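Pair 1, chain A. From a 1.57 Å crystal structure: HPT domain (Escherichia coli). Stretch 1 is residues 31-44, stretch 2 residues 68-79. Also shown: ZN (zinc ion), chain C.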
# COMPACT_ATOMS: atom_id res chain seq x y z
N ASP A 31 6.57 -2.80 -14.19
CA ASP A 31 5.28 -3.16 -14.73
C ASP A 31 4.22 -3.37 -13.61
O ASP A 31 3.07 -3.05 -13.85
CB ASP A 31 5.32 -4.48 -15.53
CG ASP A 31 6.10 -4.29 -16.83
OD1 ASP A 31 6.33 -3.15 -17.24
OD2 ASP A 31 6.48 -5.34 -17.41
N GLY A 32 4.64 -4.00 -12.54
CA GLY A 32 3.76 -4.29 -11.39
C GLY A 32 3.33 -2.91 -10.80
O GLY A 32 2.16 -2.80 -10.49
N LEU A 33 4.32 -2.05 -10.67
CA LEU A 33 3.98 -0.73 -10.12
C LEU A 33 3.01 0.01 -10.97
O LEU A 33 2.10 0.75 -10.51
CB LEU A 33 5.29 0.04 -9.91
CG LEU A 33 5.15 1.33 -9.09
CD1 LEU A 33 4.52 1.03 -7.73
CD2 LEU A 33 6.53 1.92 -8.89
N ALA A 34 3.07 -0.05 -12.31
CA ALA A 34 2.14 0.61 -13.20
C ALA A 34 0.74 0.08 -13.02
O ALA A 34 -0.27 0.79 -13.05
CB ALA A 34 2.59 0.46 -14.66
N VAL A 35 0.59 -1.25 -12.77
CA VAL A 35 -0.68 -1.83 -12.51
C VAL A 35 -1.22 -1.34 -11.11
O VAL A 35 -2.39 -1.00 -11.07
CB VAL A 35 -0.68 -3.38 -12.50
CG1 VAL A 35 -2.00 -3.96 -12.04
CG2 VAL A 35 -0.40 -3.77 -13.96
N PHE A 36 -0.33 -1.28 -10.18
CA PHE A 36 -0.75 -0.81 -8.81
C PHE A 36 -1.28 0.62 -8.95
O PHE A 36 -2.36 0.88 -8.36
CB PHE A 36 0.44 -0.88 -7.90
CG PHE A 36 0.16 -0.46 -6.46
CD1 PHE A 36 -0.38 -1.36 -5.57
CD2 PHE A 36 0.49 0.83 -6.08
CE1 PHE A 36 -0.60 -0.93 -4.25
CE2 PHE A 36 0.23 1.26 -4.77
CZ PHE A 36 -0.29 0.36 -3.87
N GLU A 37 -0.53 1.46 -9.66
CA GLU A 37 -1.06 2.86 -9.79
C GLU A 37 -2.39 2.98 -10.44
O GLU A 37 -3.23 3.86 -10.19
CB GLU A 37 -0.10 3.67 -10.67
CG GLU A 37 1.24 4.03 -10.11
CD GLU A 37 1.89 4.94 -11.18
OE1 GLU A 37 1.51 6.11 -11.24
OE2 GLU A 37 2.67 4.45 -11.99
N LYS A 38 -2.75 2.10 -11.43
CA LYS A 38 -4.05 2.20 -12.05
C LYS A 38 -5.18 1.67 -11.18
O LYS A 38 -6.31 2.06 -11.42
CB LYS A 38 -4.06 1.54 -13.44
CG LYS A 38 -4.55 0.15 -13.63
CD LYS A 38 -4.77 -0.14 -15.12
CE LYS A 38 -3.77 -1.18 -15.62
NZ LYS A 38 -3.99 -1.39 -17.09
N MET A 39 -4.84 0.75 -10.24
CA MET A 39 -5.93 0.17 -9.47
C MET A 39 -6.20 0.93 -8.14
O MET A 39 -7.33 0.88 -7.67
CB MET A 39 -5.60 -1.26 -9.04
CG MET A 39 -5.29 -2.16 -10.26
SD MET A 39 -6.60 -2.28 -11.47
CE MET A 39 -7.92 -2.98 -10.55
N MET A 40 -5.16 1.60 -7.69
CA MET A 40 -5.29 2.24 -6.35
C MET A 40 -6.38 3.28 -6.26
O MET A 40 -7.09 3.29 -5.21
CB MET A 40 -3.96 2.76 -5.87
CG MET A 40 -3.10 1.88 -4.99
SD MET A 40 -3.96 1.27 -3.50
CE MET A 40 -3.38 2.40 -2.21
N PRO A 41 -6.62 4.11 -7.25
CA PRO A 41 -7.72 5.07 -7.14
C PRO A 41 -9.03 4.41 -6.81
O PRO A 41 -9.83 4.82 -5.91
CB PRO A 41 -7.78 5.81 -8.48
CG PRO A 41 -6.41 5.66 -9.01
CD PRO A 41 -5.89 4.31 -8.53
N GLY A 42 -9.38 3.29 -7.47
CA GLY A 42 -10.57 2.56 -7.23
C GLY A 42 -10.58 1.85 -5.89
O GLY A 42 -11.64 1.78 -5.24
N TYR A 43 -9.46 1.31 -5.41
CA TYR A 43 -9.36 0.64 -4.14
C TYR A 43 -9.63 1.70 -3.00
O TYR A 43 -10.34 1.33 -2.09
CB TYR A 43 -8.03 -0.06 -3.89
CG TYR A 43 -7.72 -1.26 -4.85
CD1 TYR A 43 -8.70 -1.75 -5.65
CD2 TYR A 43 -6.40 -1.69 -4.79
CE1 TYR A 43 -8.37 -2.86 -6.50
CE2 TYR A 43 -6.04 -2.81 -5.63
CZ TYR A 43 -7.07 -3.26 -6.40
OH TYR A 43 -6.79 -4.39 -7.26
N VAL A 44 -9.06 2.86 -3.23
CA VAL A 44 -9.25 3.86 -2.11
C VAL A 44 -10.68 4.36 -2.15
O VAL A 44 -11.29 4.48 -1.06
CB VAL A 44 -8.21 4.95 -2.27
CG1 VAL A 44 -8.59 6.17 -1.35
CG2 VAL A 44 -6.80 4.55 -1.90
N GLY A 68 -2.19 -6.85 0.33
CA GLY A 68 -1.48 -7.82 -0.60
C GLY A 68 -0.87 -7.11 -1.80
O GLY A 68 0.29 -7.45 -2.20
N ALA A 69 -1.63 -6.25 -2.43
CA ALA A 69 -1.22 -5.48 -3.61
C ALA A 69 0.03 -4.71 -3.33
O ALA A 69 1.07 -4.74 -3.98
CB ALA A 69 -2.32 -4.62 -4.18
N ALA A 70 -0.00 -3.88 -2.21
CA ALA A 70 1.21 -3.16 -1.89
C ALA A 70 2.42 -3.93 -1.53
O ALA A 70 3.56 -3.62 -1.85
CB ALA A 70 0.83 -2.21 -0.67
N GLY A 71 2.27 -5.07 -0.82
CA GLY A 71 3.35 -5.93 -0.38
C GLY A 71 3.98 -6.59 -1.65
O GLY A 71 5.21 -6.77 -1.60
N SER A 72 3.21 -6.75 -2.66
CA SER A 72 3.74 -7.42 -3.87
C SER A 72 4.81 -6.58 -4.56
O SER A 72 5.64 -7.11 -5.31
CB SER A 72 2.59 -7.78 -4.79
OG SER A 72 2.19 -6.79 -5.69
N VAL A 73 4.70 -5.25 -4.44
CA VAL A 73 5.65 -4.33 -5.05
C VAL A 73 6.55 -3.62 -4.05
O VAL A 73 7.31 -2.71 -4.45
CB VAL A 73 4.94 -3.34 -5.97
CG1 VAL A 73 4.32 -4.05 -7.18
CG2 VAL A 73 3.85 -2.51 -5.27
N GLY A 74 6.62 -4.03 -2.80
CA GLY A 74 7.58 -3.51 -1.83
C GLY A 74 7.14 -2.16 -1.14
O GLY A 74 8.14 -1.63 -0.61
N LEU A 75 5.88 -1.97 -1.23
CA LEU A 75 5.45 -0.65 -0.50
C LEU A 75 5.16 -1.06 0.96
O LEU A 75 3.94 -1.23 1.19
CB LEU A 75 4.30 -0.07 -1.28
CG LEU A 75 4.66 0.47 -2.72
CD1 LEU A 75 3.46 0.72 -3.57
CD2 LEU A 75 5.54 1.71 -2.54
N ARG A 76 6.18 -1.15 1.75
CA ARG A 76 6.09 -1.68 3.12
C ARG A 76 5.16 -0.80 4.02
O ARG A 76 4.35 -1.37 4.71
CB ARG A 76 7.50 -1.68 3.68
CG ARG A 76 7.75 -2.21 5.08
CD ARG A 76 8.87 -1.40 5.72
NE ARG A 76 10.24 -1.73 5.51
CZ ARG A 76 11.01 -2.77 5.81
NH1 ARG A 76 10.57 -3.89 6.38
NH2 ARG A 76 12.31 -2.78 5.49
N HIS A 77 5.26 0.53 3.83
CA HIS A 77 4.36 1.31 4.76
C HIS A 77 2.94 1.25 4.37
O HIS A 77 1.99 1.19 5.22
CB HIS A 77 4.90 2.76 4.69
CG HIS A 77 4.00 3.73 5.45
ND1 HIS A 77 3.82 3.55 6.81
CD2 HIS A 77 3.25 4.73 5.01
CE1 HIS A 77 2.97 4.51 7.22
NE2 HIS A 77 2.62 5.17 6.16
N LEU A 78 2.55 1.19 3.09
CA LEU A 78 1.22 1.02 2.62
C LEU A 78 0.71 -0.38 3.04
O LEU A 78 -0.44 -0.56 3.37
CB LEU A 78 0.95 1.22 1.13
CG LEU A 78 1.34 2.61 0.57
CD1 LEU A 78 0.96 2.75 -0.89
CD2 LEU A 78 0.48 3.66 1.34
N GLN A 79 1.65 -1.34 2.99
CA GLN A 79 1.24 -2.69 3.45
C GLN A 79 0.87 -2.74 4.94
O GLN A 79 -0.17 -3.31 5.26
CB GLN A 79 2.44 -3.64 3.19
CG GLN A 79 2.05 -5.11 3.45
CD GLN A 79 3.28 -5.99 3.39
OE1 GLN A 79 3.12 -7.18 3.11
NE2 GLN A 79 4.46 -5.52 3.63
ZN ZN C . 1.55 6.95 6.09

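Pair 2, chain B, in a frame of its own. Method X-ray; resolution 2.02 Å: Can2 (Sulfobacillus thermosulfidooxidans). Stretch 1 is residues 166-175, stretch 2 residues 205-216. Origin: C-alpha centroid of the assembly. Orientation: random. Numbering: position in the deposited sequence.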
# COMPACT_ATOMS: atom_id res chain seq x y z
N THR B 166 34.08 3.88 -21.73
CA THR B 166 33.76 4.07 -23.18
C THR B 166 32.23 3.98 -23.41
O THR B 166 31.75 4.62 -24.36
CB THR B 166 34.51 3.04 -24.04
N TRP B 167 31.48 3.31 -22.52
CA TRP B 167 30.20 2.62 -22.80
C TRP B 167 28.99 3.54 -22.83
O TRP B 167 27.93 3.00 -23.14
CB TRP B 167 29.93 1.55 -21.75
CG TRP B 167 31.02 0.52 -21.68
CD1 TRP B 167 31.94 0.24 -22.64
CD2 TRP B 167 31.31 -0.33 -20.57
NE1 TRP B 167 32.76 -0.77 -22.22
CE2 TRP B 167 32.40 -1.14 -20.95
CE3 TRP B 167 30.73 -0.53 -19.31
CZ2 TRP B 167 32.94 -2.11 -20.11
CZ3 TRP B 167 31.26 -1.48 -18.48
CH2 TRP B 167 32.36 -2.26 -18.88
N ARG B 168 29.14 4.84 -22.54
CA ARG B 168 28.05 5.84 -22.66
C ARG B 168 27.48 5.83 -24.09
O ARG B 168 26.22 5.93 -24.24
CB ARG B 168 28.57 7.23 -22.28
N GLU B 169 28.34 5.72 -25.11
CA GLU B 169 27.92 5.66 -26.54
C GLU B 169 27.01 4.45 -26.75
O GLU B 169 26.01 4.60 -27.48
CB GLU B 169 29.12 5.58 -27.47
N VAL B 170 27.34 3.31 -26.13
CA VAL B 170 26.59 2.03 -26.28
C VAL B 170 25.20 2.20 -25.65
O VAL B 170 24.21 1.82 -26.30
CB VAL B 170 27.35 0.84 -25.66
CG1 VAL B 170 26.59 -0.46 -25.86
CG2 VAL B 170 28.75 0.71 -26.23
N GLU B 171 25.18 2.78 -24.45
CA GLU B 171 23.97 3.11 -23.65
C GLU B 171 22.97 3.88 -24.52
O GLU B 171 21.79 3.44 -24.58
CB GLU B 171 24.42 3.90 -22.42
CG GLU B 171 23.30 4.40 -21.56
CD GLU B 171 23.77 5.48 -20.59
OE1 GLU B 171 24.91 5.35 -20.04
OE2 GLU B 171 23.03 6.47 -20.41
N ASP B 172 23.42 4.96 -25.17
CA ASP B 172 22.58 5.81 -26.08
C ASP B 172 22.09 4.97 -27.27
O ASP B 172 20.90 5.10 -27.63
CB ASP B 172 23.33 7.04 -26.60
CG ASP B 172 23.91 8.00 -25.56
OD1 ASP B 172 23.37 8.08 -24.43
OD2 ASP B 172 24.90 8.67 -25.91
N LEU B 173 22.95 4.14 -27.88
CA LEU B 173 22.59 3.31 -29.07
C LEU B 173 21.56 2.24 -28.67
O LEU B 173 20.64 2.01 -29.46
CB LEU B 173 23.85 2.67 -29.67
N PHE B 174 21.70 1.64 -27.49
CA PHE B 174 20.76 0.63 -26.94
C PHE B 174 19.39 1.25 -26.73
O PHE B 174 18.37 0.59 -27.07
CB PHE B 174 21.28 0.07 -25.62
CG PHE B 174 22.35 -0.98 -25.74
CD1 PHE B 174 22.89 -1.34 -26.97
CD2 PHE B 174 22.83 -1.61 -24.62
CE1 PHE B 174 23.88 -2.29 -27.06
CE2 PHE B 174 23.81 -2.58 -24.71
CZ PHE B 174 24.32 -2.93 -25.93
N ALA B 175 19.36 2.46 -26.16
CA ALA B 175 18.12 3.22 -25.87
C ALA B 175 17.42 3.56 -27.19
O ALA B 175 16.19 3.32 -27.27
CB ALA B 175 18.41 4.46 -25.07
N GLU B 205 25.37 -5.48 -36.62
CA GLU B 205 25.66 -4.17 -35.97
C GLU B 205 25.93 -4.36 -34.47
O GLU B 205 26.89 -3.74 -33.96
CB GLU B 205 24.52 -3.17 -36.17
N LEU B 206 25.13 -5.20 -33.79
CA LEU B 206 25.16 -5.32 -32.31
C LEU B 206 26.49 -5.98 -31.89
O LEU B 206 27.13 -5.46 -30.96
CB LEU B 206 23.95 -6.09 -31.80
CG LEU B 206 23.85 -6.23 -30.27
CD1 LEU B 206 24.00 -4.87 -29.59
CD2 LEU B 206 22.54 -6.86 -29.86
N GLN B 207 26.88 -7.06 -32.56
CA GLN B 207 28.14 -7.80 -32.28
C GLN B 207 29.35 -6.87 -32.49
O GLN B 207 30.24 -6.87 -31.62
CB GLN B 207 28.28 -9.03 -33.17
CG GLN B 207 29.42 -9.92 -32.71
CD GLN B 207 29.95 -10.82 -33.80
OE1 GLN B 207 31.07 -10.65 -34.28
NE2 GLN B 207 29.13 -11.80 -34.19
N ASP B 208 29.37 -6.13 -33.61
CA ASP B 208 30.43 -5.14 -33.94
C ASP B 208 30.53 -4.12 -32.81
O ASP B 208 31.66 -3.85 -32.35
CB ASP B 208 30.16 -4.40 -35.26
CG ASP B 208 30.15 -5.27 -36.51
OD1 ASP B 208 30.69 -6.40 -36.46
OD2 ASP B 208 29.60 -4.80 -37.53
N LEU B 209 29.37 -3.59 -32.39
CA LEU B 209 29.29 -2.54 -31.34
C LEU B 209 29.90 -3.06 -30.03
O LEU B 209 30.74 -2.35 -29.44
CB LEU B 209 27.82 -2.14 -31.17
CG LEU B 209 27.53 -1.02 -30.17
CD1 LEU B 209 28.39 0.21 -30.43
CD2 LEU B 209 26.05 -0.67 -30.22
N LEU B 210 29.49 -4.24 -29.58
CA LEU B 210 29.93 -4.84 -28.29
C LEU B 210 31.43 -5.17 -28.36
O LEU B 210 32.13 -4.95 -27.35
CB LEU B 210 29.09 -6.08 -28.00
CG LEU B 210 27.61 -5.84 -27.74
CD1 LEU B 210 26.85 -7.15 -27.76
CD2 LEU B 210 27.39 -5.13 -26.42
N LEU B 211 31.91 -5.66 -29.51
CA LEU B 211 33.35 -5.93 -29.76
C LEU B 211 34.14 -4.62 -29.70
O LEU B 211 35.11 -4.57 -28.91
CB LEU B 211 33.52 -6.65 -31.09
CG LEU B 211 33.21 -8.16 -31.04
CD1 LEU B 211 33.12 -8.74 -32.46
CD2 LEU B 211 34.24 -8.93 -30.21
N LYS B 212 33.70 -3.58 -30.42
CA LYS B 212 34.37 -2.24 -30.51
C LYS B 212 34.37 -1.56 -29.14
O LYS B 212 35.38 -0.92 -28.80
CB LYS B 212 33.67 -1.33 -31.52
N ALA B 213 33.27 -1.68 -28.37
CA ALA B 213 33.13 -1.11 -27.02
C ALA B 213 33.95 -1.90 -26.00
O ALA B 213 34.08 -1.42 -24.87
CB ALA B 213 31.68 -1.08 -26.62
N ASN B 214 34.44 -3.10 -26.37
CA ASN B 214 35.17 -4.02 -25.46
C ASN B 214 34.24 -4.46 -24.32
O ASN B 214 34.69 -4.50 -23.16
CB ASN B 214 36.47 -3.37 -24.94
CG ASN B 214 37.32 -4.34 -24.15
OD1 ASN B 214 37.61 -5.44 -24.63
ND2 ASN B 214 37.68 -3.97 -22.93
N LEU B 215 32.99 -4.79 -24.64
CA LEU B 215 32.01 -5.36 -23.67
C LEU B 215 32.06 -6.89 -23.74
O LEU B 215 31.85 -7.54 -22.69
CB LEU B 215 30.60 -4.84 -24.02
CG LEU B 215 30.26 -3.46 -23.51
CD1 LEU B 215 29.00 -2.92 -24.17
CD2 LEU B 215 30.10 -3.44 -22.00
N ILE B 216 32.25 -7.43 -24.94
CA ILE B 216 32.49 -8.87 -25.21
C ILE B 216 33.85 -9.01 -25.89
O ILE B 216 34.30 -8.06 -26.55
CB ILE B 216 31.36 -9.49 -26.05
CG1 ILE B 216 31.37 -8.98 -27.50
CG2 ILE B 216 30.02 -9.27 -25.36
CD1 ILE B 216 30.37 -9.67 -28.41

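Both pairs pack two nearly antiparallel helices and then use the turn that ends the second helix as part of the contact. In pair 1 the helix axes approach to 10.3 Å with 153° between their directions; in pair 2 the values are 10.8 Å and 161°. Fourteen central residues superpose with an RMSD of 0.9 Å over N, CA and C, so the backbone problem is nearly the same while the side chains differ.

The turn is shared as well. Gly A74 and Asn B214 match, and both have positive phi, 83° and 63°. In each, the next residue folds back onto the helix: Leu A75 N donates to Ala A70 O at 2.9 Å, and Leu B215 N to Leu B210 O at 2.8 Å. At the angles of Gly A74 a CB would jam against the preceding carbonyl O; Asn B214 carries its side chain at somewhat different angles, in a Schellman motif. The turn delivers a leucine to the contact in both cases, Leu A75 matching Leu B215, with side-chain centres only 0.8 Å apart and the same m, t rotamer.

What lies under that leucine differs: the ring is Phe A36 in pair 1 and, three residues earlier, Trp B167 in pair 2. Phe A36 has chi1 t, its CA-to-CB bond points toward the second stretch, and Leu A75 CD1 lies over one ring face, 3.5 Å from Phe A36 CE2. The matched Val B170 is much smaller, and its CG1 reaches Leu B215 CD1 at 3.8 Å. Trp B167 matches Leu A33. Leu B215 CD2 sits over the indole face, 3.4 Å from Trp B167 CE2, whereas Leu A33 CD1 meets Leu A75 CD1 at 4.3 Å by simple apolar packing.

Size is traded across the interface as well. Opposite the large Phe A36 stands Ala A69, whose CB is 4.0 Å from Phe A36 CD1; in pair 2 the smaller Val B170 leaves Leu B209, which matches Ala A69, to bring CD1 to 4.2 Å from Val B170 CG2. The next position differs in partner as well as size: Ala A70 CB lies 4.1 Å from Phe A36 CE1, while its match, Leu B210, places CD2 at the ring edge of Phe B174, 3.8 Å from CZ. Phe B174 matches Met A40, whose CA-to-CB bond points toward the second stretch but whose side chain makes only a marginal approach, Met A40 CE to Leu A78 CD1 at 4.5 Å.

Val A73 and Ala B213, matched just before the positive-phi residue, both point CA-to-CB toward the first stretch. Val A73 CG2 is 4.4 Å from both Leu A33 CD1 and Phe A36 CG; Ala B213 CB comes to 3.5 Å from Val B170 CG2. The same residue also offers its carbonyl: Trp B167 NE1 donates to Ala B213 O at 3.0 Å, a polar tie across the stretches that pair 1 lacks entirely.

The rule is to keep the turn and its leucine, then balance bulk: a central Phe A36 goes with Ala A69 and Ala A70, while a central Val B170 goes with Leu B209 and Leu B210 and with rings at Trp B167 and Phe B174.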